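Local coordinates for protein Two-component sensor histidine kinase (Nostoc sp., PDB 3OLO) that probably acts as a two-component sensor histidine kinase, its PAS domain being likely to sense a signal and pass it on to the kinase, at residues Leu29-Gln34 and Glu72-Asn77; Thr100-Glu103 and Arg108-Cys111. All blocks are in the same frame, centred on the assembly; numbering follows the deposited sequence.

Interaction 1: residues Leu29-Gln34 and Glu72-Asn77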
ATOM      1  N   LEU A  29      -3.233  10.438  -8.500  1.00 24.35           N
ATOM      2  CA  LEU A  29      -3.807  11.511  -9.297  1.00 29.68           C
ATOM      3  C   LEU A  29      -3.017  11.667 -10.587  1.00 33.60           C
ATOM      4  O   LEU A  29      -1.798  11.551 -10.573  1.00 31.82           O
ATOM      5  CB  LEU A  29      -3.721  12.828  -8.532  1.00 29.87           C
ATOM      6  CG  LEU A  29      -4.397  12.854  -7.168  1.00 32.00           C
ATOM      7  CD1 LEU A  29      -4.019  14.128  -6.409  1.00 31.85           C
ATOM      8  CD2 LEU A  29      -5.901  12.739  -7.349  1.00 25.64           C
ATOM      9  N   GLY A  30      -3.711  11.939 -11.690  1.00 35.23           N
ATOM     10  CA  GLY A  30      -3.070  12.264 -12.953  1.00 35.10           C
ATOM     11  C   GLY A  30      -2.620  13.715 -12.982  1.00 38.72           C
ATOM     12  O   GLY A  30      -2.748  14.437 -11.997  1.00 38.97           O
ATOM     13  N   ASP A  31      -2.108  14.158 -14.121  1.00 40.26           N
ATOM     14  CA  ASP A  31      -1.455  15.457 -14.186  1.00 45.25           C
ATOM     15  C   ASP A  31      -2.453  16.606 -13.980  1.00 44.93           C
ATOM     16  O   ASP A  31      -2.061  17.715 -13.619  1.00 44.92           O
ATOM     17  CB  ASP A  31      -0.695  15.601 -15.513  1.00 55.65           C
ATOM     18  CG  ASP A  31       0.489  16.561 -15.418  1.00 60.30           C
ATOM     19  OD1 ASP A  31       1.188  16.577 -14.380  1.00 49.77           O
ATOM     20  OD2 ASP A  31       0.722  17.308 -16.390  1.00 73.69           O
ATOM     21  N   ASN A  32      -3.738  16.344 -14.203  1.00 43.59           N
ATOM     22  CA  ASN A  32      -4.774  17.347 -13.944  1.00 45.52           C
ATOM     23  C   ASN A  32      -5.543  17.064 -12.651  1.00 43.24           C
ATOM     24  O   ASN A  32      -6.655  17.542 -12.468  1.00 47.84           O
ATOM     25  CB  ASN A  32      -5.753  17.441 -15.114  1.00 56.04           C
ATOM     26  CG  ASN A  32      -5.085  17.209 -16.455  1.00 77.89           C
ATOM     27  OD1 ASN A  32      -4.231  17.990 -16.879  1.00 84.43           O
ATOM     28  ND2 ASN A  32      -5.479  16.135 -17.135  1.00 87.50           N
ATOM     29  N   TRP A  33      -4.936  16.277 -11.770  1.00 33.67           N
ATOM     30  CA  TRP A  33      -5.483  15.978 -10.448  1.00 30.33           C
ATOM     31  C   TRP A  33      -6.750  15.122 -10.498  1.00 28.61           C
ATOM     32  O   TRP A  33      -7.474  15.028  -9.513  1.00 28.77           O
ATOM     33  CB  TRP A  33      -5.737  17.265  -9.650  1.00 28.69           C
ATOM     34  CG  TRP A  33      -4.650  18.270  -9.822  1.00 32.89           C
ATOM     35  CD1 TRP A  33      -4.686  19.390 -10.605  1.00 37.02           C
ATOM     36  CD2 TRP A  33      -3.352  18.242  -9.222  1.00 36.99           C
ATOM     37  NE1 TRP A  33      -3.489  20.064 -10.524  1.00 37.94           N
ATOM     38  CE2 TRP A  33      -2.653  19.382  -9.681  1.00 41.36           C
ATOM     39  CE3 TRP A  33      -2.707  17.367  -8.339  1.00 44.11           C
ATOM     40  CZ2 TRP A  33      -1.339  19.666  -9.291  1.00 48.24           C
ATOM     41  CZ3 TRP A  33      -1.399  17.651  -7.948  1.00 44.49           C
ATOM     42  CH2 TRP A  33      -0.731  18.790  -8.429  1.00 48.39           C
ATOM     43  N   GLN A  34      -7.006  14.496 -11.639  1.00 30.79           N
ATOM     44  CA  GLN A  34      -8.047  13.473 -11.741  1.00 35.76           C
ATOM     45  C   GLN A  34      -7.600  12.203 -11.011  1.00 39.41           C
ATOM     46  O   GLN A  34      -6.445  11.811 -11.107  1.00 45.69           O
ATOM     47  CB  GLN A  34      -8.356  13.156 -13.211  1.00 36.94           C
ATOM     48  CG  GLN A  34      -7.277  12.368 -13.980  1.00 45.45           C
ATOM     49  CD  GLN A  34      -6.198  13.248 -14.614  1.00 51.96           C
ATOM     50  OE1 GLN A  34      -5.677  14.170 -13.989  1.00 45.74           O
ATOM     51  NE2 GLN A  34      -5.862  12.958 -15.868  1.00 58.41           N
ATOM     52  N   GLU A  72       4.398  25.327  -7.203  1.00 72.13           N
ATOM     53  CA  GLU A  72       5.449  25.081  -6.227  1.00 71.98           C
ATOM     54  C   GLU A  72       5.385  23.654  -5.676  1.00 62.70           C
ATOM     55  O   GLU A  72       6.415  23.046  -5.406  1.00 59.64           O
ATOM     56  CB  GLU A  72       5.355  26.088  -5.086  1.00 74.90           C
ATOM     57  CG  GLU A  72       5.963  25.594  -3.789  1.00 82.29           C
ATOM     58  CD  GLU A  72       6.040  26.679  -2.738  1.00 95.14           C
ATOM     59  OE1 GLU A  72       6.635  26.427  -1.669  1.00100.63           O
ATOM     60  OE2 GLU A  72       5.508  27.785  -2.982  1.00 97.21           O
ATOM     61  N   ILE A  73       4.180  23.123  -5.505  1.00 54.53           N
ATOM     62  CA  ILE A  73       4.023  21.747  -5.033  1.00 60.43           C
ATOM     63  C   ILE A  73       4.752  20.782  -5.971  1.00 64.65           C
ATOM     64  O   ILE A  73       5.551  19.956  -5.533  1.00 66.50           O
ATOM     65  CB  ILE A  73       2.535  21.323  -4.946  1.00 57.05           C
ATOM     66  CG1 ILE A  73       1.781  22.151  -3.892  1.00 64.50           C
ATOM     67  CG2 ILE A  73       2.416  19.826  -4.658  1.00 54.16           C
ATOM     68  CD1 ILE A  73       2.596  22.498  -2.664  1.00 69.37           C
ATOM     69  N   ARG A  74       4.475  20.903  -7.265  1.00 66.74           N
ATOM     70  CA  ARG A  74       5.046  20.017  -8.271  1.00 66.87           C
ATOM     71  C   ARG A  74       6.563  20.067  -8.258  1.00 73.65           C
ATOM     72  O   ARG A  74       7.228  19.032  -8.312  1.00 85.57           O
ATOM     73  CB  ARG A  74       4.528  20.404  -9.652  1.00 67.94           C
ATOM     74  CG  ARG A  74       3.044  20.160  -9.826  1.00 68.12           C
ATOM     75  CD  ARG A  74       2.509  20.825 -11.075  1.00 73.99           C
ATOM     76  NE  ARG A  74       1.514  19.987 -11.734  1.00 85.75           N
ATOM     77  CZ  ARG A  74       0.489  20.447 -12.443  1.00 91.74           C
ATOM     78  NH1 ARG A  74       0.301  21.753 -12.592  1.00 98.62           N
ATOM     79  NH2 ARG A  74      -0.355  19.595 -13.001  1.00 88.34           N
ATOM     80  N   GLN A  75       7.109  21.276  -8.186  1.00 63.91           N
ATOM     81  CA  GLN A  75       8.552  21.451  -8.181  1.00 61.15           C
ATOM     82  C   GLN A  75       9.194  20.755  -6.989  1.00 64.07           C
ATOM     83  O   GLN A  75      10.301  20.229  -7.102  1.00 61.57           O
ATOM     84  CB  GLN A  75       8.898  22.935  -8.189  1.00 60.46           C
ATOM     85  CG  GLN A  75       8.742  23.557  -9.555  1.00 64.23           C
ATOM     86  CD  GLN A  75       8.499  25.042  -9.497  1.00 64.44           C
ATOM     87  OE1 GLN A  75       9.055  25.742  -8.653  1.00 58.80           O
ATOM     88  NE2 GLN A  75       7.652  25.536 -10.395  1.00 66.52           N
ATOM     89  N   LYS A  76       8.493  20.749  -5.857  1.00 69.52           N
ATOM     90  CA  LYS A  76       8.972  20.084  -4.646  1.00 64.84           C
ATOM     91  C   LYS A  76       9.163  18.590  -4.902  1.00 65.22           C
ATOM     92  O   LYS A  76      10.163  18.003  -4.486  1.00 73.13           O
ATOM     93  CB  LYS A  76       7.994  20.310  -3.486  1.00 62.36           C
ATOM     94  CG  LYS A  76       7.875  21.772  -3.026  1.00 58.13           C
ATOM     95  CD  LYS A  76       9.083  22.208  -2.207  1.00 63.60           C
ATOM     96  CE  LYS A  76       9.235  23.726  -2.177  1.00 72.50           C
ATOM     97  NZ  LYS A  76      10.644  24.146  -1.884  1.00 70.50           N
ATOM     98  N   ASN A  77       8.199  17.988  -5.594  1.00 60.89           N
ATOM     99  CA  ASN A  77       8.258  16.580  -6.004  1.00 63.25           C
ATOM    100  C   ASN A  77       7.988  15.568  -4.880  1.00 62.91           C
ATOM    101  O   ASN A  77       7.536  14.451  -5.131  1.00 64.97           O
ATOM    102  CB  ASN A  77       9.589  16.262  -6.673  1.00 71.06           C
ATOM    103  CG  ASN A  77       9.479  15.103  -7.640  1.00 86.92           C
ATOM    104  OD1 ASN A  77       9.335  15.300  -8.848  1.00 91.72           O
ATOM    105  ND2 ASN A  77       9.518  13.886  -7.111  1.00 91.36           N
TER

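Interaction 2: residues Thr100-Glu103 and Arg108-Cys111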
ATOM      1  N   THR A 100       4.000  12.170  -3.680  1.00 28.89           N
ATOM      2  CA  THR A 100       5.213  11.861  -4.411  1.00 34.46           C
ATOM      3  C   THR A 100       4.872  11.875  -5.894  1.00 35.02           C
ATOM      4  O   THR A 100       3.951  11.189  -6.314  1.00 32.39           O
ATOM      5  CB  THR A 100       5.713  10.466  -4.065  1.00 40.33           C
ATOM      6  OG1 THR A 100       5.833  10.339  -2.644  1.00 46.30           O
ATOM      7  CG2 THR A 100       7.058  10.206  -4.720  1.00 43.54           C
ATOM      8  N   PHE A 101       5.611  12.633  -6.696  1.00 37.17           N
ATOM      9  CA  PHE A 101       5.350  12.654  -8.129  1.00 40.54           C
ATOM     10  C   PHE A 101       6.237  11.660  -8.849  1.00 43.48           C
ATOM     11  O   PHE A 101       7.407  11.520  -8.531  1.00 39.95           O
ATOM     12  CB  PHE A 101       5.537  14.049  -8.695  1.00 36.65           C
ATOM     13  CG  PHE A 101       4.499  15.011  -8.232  1.00 39.93           C
ATOM     14  CD1 PHE A 101       4.677  15.725  -7.054  1.00 47.50           C
ATOM     15  CD2 PHE A 101       3.328  15.187  -8.953  1.00 42.98           C
ATOM     16  CE1 PHE A 101       3.704  16.611  -6.609  1.00 48.64           C
ATOM     17  CE2 PHE A 101       2.356  16.074  -8.521  1.00 44.34           C
ATOM     18  CZ  PHE A 101       2.547  16.788  -7.347  1.00 46.85           C
ATOM     19  N   LEU A 102       5.655  10.975  -9.824  1.00 48.83           N
ATOM     20  CA  LEU A 102       6.332   9.906 -10.533  1.00 47.41           C
ATOM     21  C   LEU A 102       6.016  10.009 -12.012  1.00 46.86           C
ATOM     22  O   LEU A 102       5.014  10.608 -12.401  1.00 43.12           O
ATOM     23  CB  LEU A 102       5.849   8.561 -10.008  1.00 49.72           C
ATOM     24  CG  LEU A 102       6.125   8.339  -8.524  1.00 55.02           C
ATOM     25  CD1 LEU A 102       5.587   6.999  -8.069  1.00 50.87           C
ATOM     26  CD2 LEU A 102       7.615   8.440  -8.251  1.00 59.06           C
ATOM     27  N   GLU A 103       6.879   9.426 -12.834  1.00 41.39           N
ATOM     28  CA  GLU A 103       6.609   9.312 -14.255  1.00 52.98           C
ATOM     29  C   GLU A 103       6.699   7.858 -14.665  1.00 54.89           C
ATOM     30  O   GLU A 103       7.674   7.176 -14.356  1.00 55.35           O
ATOM     31  CB  GLU A 103       7.598  10.146 -15.068  1.00 61.53           C
ATOM     32  CG  GLU A 103       6.973  11.377 -15.701  1.00 67.67           C
ATOM     33  CD  GLU A 103       8.007  12.423 -16.064  1.00 83.91           C
ATOM     34  OE1 GLU A 103       9.125  12.036 -16.466  1.00 96.34           O
ATOM     35  OE2 GLU A 103       7.708  13.631 -15.941  1.00 83.31           O
ATOM     36  N   ARG A 108       2.790  11.478 -16.154  1.00 51.28           N
ATOM     37  CA  ARG A 108       3.209  11.967 -14.856  1.00 49.80           C
ATOM     38  C   ARG A 108       1.997  11.875 -13.935  1.00 43.35           C
ATOM     39  O   ARG A 108       0.879  12.212 -14.325  1.00 39.43           O
ATOM     40  CB  ARG A 108       3.733  13.400 -14.941  1.00 53.13           C
ATOM     41  CG  ARG A 108       4.353  13.907 -13.643  1.00 53.51           C
ATOM     42  CD  ARG A 108       5.245  15.110 -13.890  1.00 56.67           C
ATOM     43  NE  ARG A 108       5.620  15.790 -12.653  1.00 68.62           N
ATOM     44  CZ  ARG A 108       6.659  15.451 -11.893  1.00 76.15           C
ATOM     45  NH1 ARG A 108       6.923  16.134 -10.785  1.00 82.83           N
ATOM     46  NH2 ARG A 108       7.432  14.426 -12.231  1.00 70.94           N
ATOM     47  N   PHE A 109       2.213  11.396 -12.719  1.00 35.09           N
ATOM     48  CA  PHE A 109       1.115  11.242 -11.772  1.00 33.44           C
ATOM     49  C   PHE A 109       1.684  11.319 -10.376  1.00 29.62           C
ATOM     50  O   PHE A 109       2.888  11.329 -10.203  1.00 34.10           O
ATOM     51  CB  PHE A 109       0.407   9.908 -11.983  1.00 31.90           C
ATOM     52  CG  PHE A 109       1.303   8.715 -11.816  1.00 36.31           C
ATOM     53  CD1 PHE A 109       2.178   8.345 -12.816  1.00 33.94           C
ATOM     54  CD2 PHE A 109       1.262   7.964 -10.659  1.00 37.49           C
ATOM     55  CE1 PHE A 109       3.004   7.243 -12.662  1.00 40.62           C
ATOM     56  CE2 PHE A 109       2.077   6.866 -10.498  1.00 36.38           C
ATOM     57  CZ  PHE A 109       2.952   6.504 -11.501  1.00 41.09           C
ATOM     58  N   SER A 110       0.827  11.406  -9.375  1.00 34.69           N
ATOM     59  CA  SER A 110       1.330  11.439  -8.019  1.00 38.25           C
ATOM     60  C   SER A 110       0.707  10.326  -7.211  1.00 32.15           C
ATOM     61  O   SER A 110      -0.424   9.931  -7.446  1.00 32.11           O
ATOM     62  CB  SER A 110       1.083  12.799  -7.369  1.00 33.41           C
ATOM     63  OG  SER A 110      -0.285  13.117  -7.387  1.00 39.94           O
ATOM     64  N   CYS A 111       1.510   9.783  -6.308  1.00 36.70           N
ATOM     65  CA  CYS A 111       1.043   8.908  -5.260  1.00 36.57           C
ATOM     66  C   CYS A 111       0.747   9.779  -4.067  1.00 34.29           C
ATOM     67  O   CYS A 111       1.553  10.627  -3.686  1.00 35.53           O
ATOM     68  CB  CYS A 111       2.126   7.893  -4.903  1.00 44.91           C
ATOM     69  SG  CYS A 111       2.436   6.706  -6.214  1.00 48.39           S
TER

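Interaction 1: residues Leu29-Gln34 and Glu72-Asn77
Arg74 reaches from helix 70-76 to the turn after strand 25-29, where its guanidinium meets Asp31 and Trp33. The polar part lies on NH2: Asp31 O stands 2.6 Å from Arg74 NH2, near the guanidinium plane, but the angle is too poor for a hydrogen bond. A long salt bridge, Asp31 OD1 to Arg74 NH2 at 3.7 Å, probably adds a weak charge attraction, with the carboxylate and guanidinium planes 48° apart. The aromatic part is contact with the indole: Trp33 CZ2 sits over the centre of one guanidinium face, 3.7 Å from Arg74 CZ, the two planes inclined by 32°. A bend at chi3 (142°) turns the guanidinium so that one face meets Trp33 and NH2 points to Asp31. An alanine in place of Arg74 would probably leave Asp31 without this cationic mate and take away the group packed against Trp33 CZ2. Backbone bonding shapes the turn itself, with Trp33 N to Gly30 O at 2.9 Å closing a type I turn from Gly30 to Trp33. The indole also meets Phe65 edge-to-face and packs on Phe101. The contact joins two elements of the PAS fold: the tight turn linking the first two strands of the antiparallel sheet and the helix that precedes the third.

Interaction 2: residues Thr100-Glu103 and Arg108-Cys111
Thr100-Glu103 and Arg108-Cys111 run antiparallel as neighbouring strands of a hairpin, their axes 4.5 Å apart at closest, with the hydrogen-bonded pairs Thr100-Cys111 and Leu102-Phe109, each joined by two backbone bonds such as the nearly straight one from Leu102 N to Phe109 O at 2.8 Å, alternating with the non-hydrogen-bonded pairs Phe101-Ser110 and Glu103-Arg108.

On the face carrying Phe101 and Ser110, the serine CB lies over the phenylalanine ring in a CH-pi contact, 4.0 Å from Ser110 CB to the ring centroid, displaced toward the rim. Next to it the guanidinium of Arg108 lies across Phe101 CB, which is 3.3 Å from Arg108 NH1; guanidinium and ring planes are only 11° apart, yet it is the CB that sits over the guanidinium face. Arg108 gets there with CG anti to its backbone N (chi1 -173°) and a chain extended as far as NE. Glu103 OE2 touches Arg108 CD at 3.5 Å and makes a long salt bridge to Arg108 NH2 at 3.8 Å, while Arg108 NH1 is hydrogen-bonded to Asn77 OD1.

The other face, with Thr100, Leu102, Phe109 and Cys111, is largely apolar. Leu102 CB sits over the Phe109 ring, 4.2 Å from its centroid, in a second CH-pi contact, and Leu102 CD1 meets Cys111 SG at 3.7 Å. With chi1 at 60°, Phe109 CG lies between backbone N and carbonyl carbon, which keeps the ring beside Leu102. Phe14 and Tyr17 of the second subunit both meet the Phe109 ring edge-to-face.

Backbone bonds thus fix the register, whereas the side chains divide by face: a charged outer end beside aromatic packing within the domain, and a mostly apolar surface that packs against the second subunit.

In the fold
Both contacts are partly buried and lie on the same side of the chain's centre, their centres about 7 Å apart. Interaction 2 is strand pairing inside the sheet, regular and backbone-bonded, while interaction 1 is a looser meeting of loop and helix end, carried by side chains and one backbone carbonyl. They join directly: Leu29 O probably accepts a hydrogen bond from Ser110 N, and Asn77 O one from Phe101 N, tying both segments of interaction 1 to opposite strands of the hairpin. Each has an arginine at its more accessible margin, and each buries an aromatic residue. Interaction 2 alone reaches the second subunit; interaction 1 stays within the chain.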